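Acetone carboxylase alpha subunit (Xanthobacter autotrophicus Py2, PDB 5M45) forms the alpha subunit of a bacterial acetone carboxylase, a metal-containing protein of the hydantoinase B/oxoprolinase family that assembles with other protein chains. Local coordinates at residues A[281-286]-A[362-367]. Residues are numbered along the deposited sequence; the frame is centred on the assembly and turned at random.
Sequences AMTIPG and QTLIPS
M282 reaches the backbone of the loop 362-367 with the end of its thioether: CE lies 3.7 Å from O of T363, and SD stands 4.0 Å from O of L364. The same sulfur also meets the isobutyl group of L364, SD to CD2 being 4.2 Å. That methyl is shared, for CG2 of T283 approaches CD2 of L364 at 4.1 Å, the two side chains crossing at about a right angle. No hydrogen bond joins the segments, and a total of 142 Å² buried between them marks a small van der Waals contact. Within the hydantoinase B/oxoprolinase fold it packs the C-terminal end of helix 257-282, where T283 already departs from helical backbone angles, against the loop following helix 349-361. The M282 chain runs extended through chi2 (174°) and bends at chi3 (74°), which turns CE toward the T363 carbonyl. The hydroxyls are engaged elsewhere: OG1 of T283 bonds back to O of I279 in the last helical turn, and OG1 of T363 pairs with the hydroxyl of Y419. Helix 401-422 packs against residues of both segments, Y419 touching M282 and L364, while R422 NH1 holds the carbonyl oxygen of T283.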
ATOM      1  N   ALA A 281     -40.526 -24.358 -11.368  1.00 19.15           N
ATOM      2  CA  ALA A 281     -40.492 -25.434 -12.377  1.00 19.06           C
ATOM      3  C   ALA A 281     -39.567 -26.620 -12.011  1.00 18.77           C
ATOM      4  O   ALA A 281     -39.850 -27.751 -12.436  1.00 18.66           O
ATOM      5  CB  ALA A 281     -40.111 -24.868 -13.749  1.00 19.02           C
ATOM      6  N   MET A 282     -38.490 -26.374 -11.233  1.00 18.17           N
ATOM      7  CA  MET A 282     -37.410 -27.334 -11.079  1.00 18.13           C
ATOM      8  C   MET A 282     -37.241 -27.922  -9.670  1.00 17.48           C
ATOM      9  O   MET A 282     -36.697 -29.015  -9.528  1.00 17.10           O
ATOM     10  CB  MET A 282     -36.065 -26.691 -11.481  1.00 18.72           C
ATOM     11  CG  MET A 282     -35.867 -26.334 -12.941  1.00 19.47           C
ATOM     12  SD  MET A 282     -34.296 -25.422 -13.231  1.00 20.87           S
ATOM     13  CE  MET A 282     -33.147 -26.744 -13.051  1.00 20.80           C
ATOM     14  N   THR A 283     -37.669 -27.194  -8.624  1.00 15.93           N
ATOM     15  CA  THR A 283     -37.342 -27.540  -7.252  1.00 15.29           C
ATOM     16  C   THR A 283     -38.574 -28.068  -6.482  1.00 15.37           C
ATOM     17  O   THR A 283     -39.574 -28.497  -7.115  1.00 15.32           O
ATOM     18  CB  THR A 283     -36.640 -26.355  -6.505  1.00 15.05           C
ATOM     19  OG1 THR A 283     -37.591 -25.324  -6.183  1.00 14.98           O
ATOM     20  CG2 THR A 283     -35.481 -25.788  -7.317  1.00 14.84           C
ATOM     21  N   ILE A 284     -38.499 -28.072  -5.137  1.00 15.05           N
ATOM     22  CA  ILE A 284     -39.566 -28.519  -4.254  1.00 15.20           C
ATOM     23  C   ILE A 284     -39.552 -27.579  -3.026  1.00 15.03           C
ATOM     24  O   ILE A 284     -38.482 -27.350  -2.446  1.00 15.02           O
ATOM     25  CB  ILE A 284     -39.307 -29.981  -3.770  1.00 15.18           C
ATOM     26  CG1 ILE A 284     -39.225 -30.959  -4.951  1.00 15.30           C
ATOM     27  CG2 ILE A 284     -40.418 -30.441  -2.819  1.00 15.38           C
ATOM     28  CD1 ILE A 284     -38.848 -32.383  -4.577  1.00 15.38           C
ATOM     29  N   PRO A 285     -40.715 -27.052  -2.589  1.00 15.07           N
ATOM     30  CA  PRO A 285     -40.704 -26.235  -1.382  1.00 14.92           C
ATOM     31  C   PRO A 285     -40.334 -27.045  -0.141  1.00 14.91           C
ATOM     32  O   PRO A 285     -40.675 -28.220  -0.057  1.00 14.97           O
ATOM     33  CB  PRO A 285     -42.159 -25.749  -1.272  1.00 15.25           C
ATOM     34  CG  PRO A 285     -42.961 -26.811  -1.972  1.00 15.52           C
ATOM     35  CD  PRO A 285     -42.086 -27.258  -3.100  1.00 15.28           C
ATOM     36  N   GLY A 286     -39.661 -26.410   0.813  1.00 14.90           N
ATOM     37  CA  GLY A 286     -39.170 -27.101   2.000  1.00 15.10           C
ATOM     38  C   GLY A 286     -37.946 -26.467   2.640  1.00 14.83           C
ATOM     39  O   GLY A 286     -37.520 -25.359   2.231  1.00 14.87           O
ATOM     40  N   GLN A 362     -25.167 -21.334 -13.171  1.00 13.30           N
ATOM     41  CA  GLN A 362     -24.700 -22.616 -13.691  1.00 13.45           C
ATOM     42  C   GLN A 362     -25.725 -23.766 -13.591  1.00 13.55           C
ATOM     43  O   GLN A 362     -25.467 -24.861 -14.134  1.00 13.38           O
ATOM     44  CB  GLN A 362     -23.384 -23.051 -13.020  1.00 13.30           C
ATOM     45  CG  GLN A 362     -22.257 -22.062 -13.256  1.00 13.17           C
ATOM     46  CD  GLN A 362     -20.996 -22.354 -12.487  1.00 13.16           C
ATOM     47  OE1 GLN A 362     -20.715 -23.487 -12.063  1.00 13.21           O
ATOM     48  NE2 GLN A 362     -20.196 -21.307 -12.301  1.00 13.24           N
ATOM     49  N   THR A 363     -26.862 -23.527 -12.928  1.00 13.93           N
ATOM     50  CA  THR A 363     -27.849 -24.591 -12.660  1.00 14.41           C
ATOM     51  C   THR A 363     -29.333 -24.129 -12.771  1.00 14.99           C
ATOM     52  O   THR A 363     -30.125 -24.743 -13.541  1.00 15.82           O
ATOM     53  CB  THR A 363     -27.524 -25.327 -11.306  1.00 14.39           C
ATOM     54  OG1 THR A 363     -28.424 -26.429 -11.106  1.00 14.55           O
ATOM     55  CG2 THR A 363     -27.592 -24.383 -10.064  1.00 14.39           C
ATOM     56  N   LEU A 364     -29.725 -23.056 -12.080  1.00 15.18           N
ATOM     57  CA  LEU A 364     -31.131 -22.592 -12.073  1.00 15.41           C
ATOM     58  C   LEU A 364     -31.485 -21.706 -13.262  1.00 15.49           C
ATOM     59  O   LEU A 364     -32.497 -21.937 -13.924  1.00 15.56           O
ATOM     60  CB  LEU A 364     -31.464 -21.808 -10.786  1.00 15.64           C
ATOM     61  CG  LEU A 364     -31.808 -22.638  -9.548  1.00 15.74           C
ATOM     62  CD1 LEU A 364     -31.861 -21.755  -8.334  1.00 15.91           C
ATOM     63  CD2 LEU A 364     -33.129 -23.358  -9.711  1.00 15.82           C
ATOM     64  N   ILE A 365     -30.641 -20.714 -13.540  1.00 15.61           N
ATOM     65  CA  ILE A 365     -30.941 -19.675 -14.552  1.00 15.73           C
ATOM     66  C   ILE A 365     -30.035 -19.564 -15.808  1.00 15.96           C
ATOM     67  O   ILE A 365     -30.009 -18.505 -16.424  1.00 16.11           O
ATOM     68  CB  ILE A 365     -31.050 -18.275 -13.870  1.00 15.94           C
ATOM     69  CG1 ILE A 365     -29.707 -17.827 -13.277  1.00 15.60           C
ATOM     70  CG2 ILE A 365     -32.161 -18.250 -12.807  1.00 16.12           C
ATOM     71  CD1 ILE A 365     -29.746 -16.402 -12.738  1.00 15.65           C
ATOM     72  N   PRO A 366     -29.329 -20.633 -16.229  1.00 16.12           N
ATOM     73  CA  PRO A 366     -28.447 -20.440 -17.413  1.00 16.63           C
ATOM     74  C   PRO A 366     -29.133 -19.965 -18.710  1.00 17.78           C
ATOM     75  O   PRO A 366     -28.474 -19.340 -19.549  1.00 17.51           O
ATOM     76  CB  PRO A 366     -27.788 -21.814 -17.617  1.00 16.46           C
ATOM     77  CG  PRO A 366     -28.669 -22.790 -16.906  1.00 16.17           C
ATOM     78  CD  PRO A 366     -29.328 -22.030 -15.763  1.00 15.95           C
ATOM     79  N   SER A 367     -30.419 -20.235 -18.877  1.00 18.84           N
ATOM     80  CA  SER A 367     -31.133 -19.731 -20.076  1.00 20.54           C
ATOM     81  C   SER A 367     -32.116 -18.570 -19.800  1.00 20.83           C
ATOM     82  O   SER A 367     -32.916 -18.234 -20.666  1.00 20.57           O
ATOM     83  CB  SER A 367     -31.797 -20.901 -20.865  1.00 21.96           C
ATOM     84  OG  SER A 367     -32.719 -21.523 -20.056  1.00 24.01           O
TER